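Local coordinates for cell cycle serine/threonine-protein kinase CDC5/MSD2 (Saccharomyces cerevisiae, PDB 6MF4) that phosphorylates serine and threonine residues of cell-cycle proteins to drive mitotic exit, and recognises substrates through the C-terminal polo-box domain whose structure this is, at the zinc ion site. Sequence-based numbering; all coordinates share one arbitrary frame.

The zinc ion site. Residues 138, 154, 193-194, 197. With ZN (zinc ion), chain B.
This zinc site lies in the polo-box domain of Cdc5, the substrate-recognition part of the kinase. It joins two strands of the first polo box, 138-145 and 149-156, to the loop ahead of strand 200-205. The metal therefore ties this loop to a strand pair. The position suggests a stabilising role, although the structure alone does not show whether the zinc is physiological or was acquired in purification or crystallisation.

His194 can be followed outward from its backbone. Rotation about the CA–CB bond puts CG anti to the carbonyl carbon and beside the backbone N (chi1 -68°). The ring then points its NE2 at the ion, with ZN 2.0 Å from His194 NE2. CD2 and CE1 flank that nitrogen and lie beside the metal without binding it. The other ring nitrogen, ND1, donates a hydrogen bond to the Asp197 carboxylate, with 2.7 Å from His194 ND1 to Asp197 OD2. The bond is moderately bent, 152° at the hydrogen. OD2 lies near the imidazole plane, but the donor approaches it from above the carboxylate plane. Asp197 is thus a second-shell residue: it fixes the ring's rotation and may make NE2 a stronger donor to zinc. One face of the His194 ring carries the Tyr193 ring edge, with Tyr193 CD2 3.7 Å above the His194 ring plane, offset toward the rim.

His154 comes from its strand with CG anti to the backbone N. His154 NE2 binds ZN at 2.1 Å. The two histidine nitrogens subtend 108° at the metal, close to a tetrahedral angle.

Glu138 reaches in from the start of the other strand on an extended chain. The carboxylate oxygen Glu138 OE1 binds ZN at 2.0 Å and probably offsets part of the ion's charge. Three protein ligands are seen, and a water may be unmodelled. The second carboxylate oxygen is a looser contact, with Glu138 OE2 2.8 Å from ZN.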
ATOM      1  N   GLU A 138     -18.044   4.606  11.159  1.00 19.77           N
ATOM      2  CA  GLU A 138     -16.831   5.210  11.708  1.00 16.08           C
ATOM      3  C   GLU A 138     -15.881   5.668  10.607  1.00 18.64           C
ATOM      4  O   GLU A 138     -15.840   5.076   9.527  1.00 18.84           O
ATOM      5  CB  GLU A 138     -16.102   4.224  12.624  1.00 20.22           C
ATOM      6  CG  GLU A 138     -16.955   3.666  13.753  1.00 23.36           C
ATOM      7  CD  GLU A 138     -16.128   3.223  14.943  1.00 21.13           C
ATOM      8  OE1 GLU A 138     -15.008   2.710  14.736  1.00 19.60           O
ATOM      9  OE2 GLU A 138     -16.595   3.392  16.090  1.00 20.80           O
ATOM     10  N   HIS A 154     -10.319   9.690  15.500  1.00 17.06           N
ATOM     11  CA  HIS A 154     -11.461   8.784  15.389  1.00 18.41           C
ATOM     12  C   HIS A 154     -12.786   9.547  15.441  1.00 21.79           C
ATOM     13  O   HIS A 154     -13.027  10.301  16.384  1.00 20.39           O
ATOM     14  CB  HIS A 154     -11.369   7.761  16.528  1.00 20.22           C
ATOM     15  CG  HIS A 154     -12.451   6.723  16.528  1.00 21.10           C
ATOM     16  ND1 HIS A 154     -13.763   7.015  16.816  1.00 20.22           N
ATOM     17  CD2 HIS A 154     -12.395   5.384  16.330  1.00 19.53           C
ATOM     18  CE1 HIS A 154     -14.480   5.904  16.772  1.00 24.07           C
ATOM     19  NE2 HIS A 154     -13.671   4.901  16.484  1.00 18.46           N
ATOM     20  N   TYR A 193     -10.931  -3.426  17.220  1.00 17.83           N
ATOM     21  CA  TYR A 193     -11.624  -3.090  15.981  1.00 17.73           C
ATOM     22  C   TYR A 193     -10.736  -2.329  14.997  1.00 17.92           C
ATOM     23  O   TYR A 193     -11.059  -2.250  13.811  1.00 19.60           O
ATOM     24  CB  TYR A 193     -12.869  -2.262  16.308  1.00 17.32           C
ATOM     25  CG  TYR A 193     -13.927  -2.193  15.226  1.00 16.53           C
ATOM     26  CD1 TYR A 193     -14.626  -3.331  14.831  1.00 16.64           C
ATOM     27  CD2 TYR A 193     -14.265  -0.981  14.634  1.00 18.82           C
ATOM     28  CE1 TYR A 193     -15.610  -3.266  13.858  1.00 18.17           C
ATOM     29  CE2 TYR A 193     -15.253  -0.906  13.663  1.00 18.02           C
ATOM     30  CZ  TYR A 193     -15.922  -2.049  13.283  1.00 18.92           C
ATOM     31  OH  TYR A 193     -16.892  -1.980  12.312  1.00 19.05           O
ATOM     32  N   HIS A 194      -9.613  -1.797  15.485  1.00 16.09           N
ATOM     33  CA  HIS A 194      -8.785  -0.883  14.697  1.00 16.65           C
ATOM     34  C   HIS A 194      -7.328  -1.304  14.546  1.00 23.00           C
ATOM     35  O   HIS A 194      -6.568  -0.652  13.832  1.00 21.90           O
ATOM     36  CB  HIS A 194      -8.817   0.512  15.324  1.00 18.83           C
ATOM     37  CG  HIS A 194     -10.153   1.175  15.226  1.00 22.28           C
ATOM     38  ND1 HIS A 194     -10.765   1.431  14.023  1.00 18.77           N
ATOM     39  CD2 HIS A 194     -10.993   1.628  16.186  1.00 19.24           C
ATOM     40  CE1 HIS A 194     -11.931   2.017  14.241  1.00 18.48           C
ATOM     41  NE2 HIS A 194     -12.092   2.144  15.545  1.00 16.94           N
ATOM     42  N   ASP A 197      -5.938  -1.551  11.119  1.00 17.46           N
ATOM     43  CA  ASP A 197      -6.334  -0.479  10.211  1.00 18.25           C
ATOM     44  C   ASP A 197      -5.130   0.016   9.417  1.00 15.60           C
ATOM     45  O   ASP A 197      -4.021   0.099   9.936  1.00 15.88           O
ATOM     46  CB  ASP A 197      -6.979   0.681  10.975  1.00 16.29           C
ATOM     47  CG  ASP A 197      -8.410   0.380  11.407  1.00 18.56           C
ATOM     48  OD1 ASP A 197      -8.841  -0.788  11.288  1.00 18.39           O
ATOM     49  OD2 ASP A 197      -9.100   1.314  11.872  1.00 18.79           O
TER
HETATM   50 ZN    ZN B 802     -13.816   2.826  16.309  1.00 29.45          ZN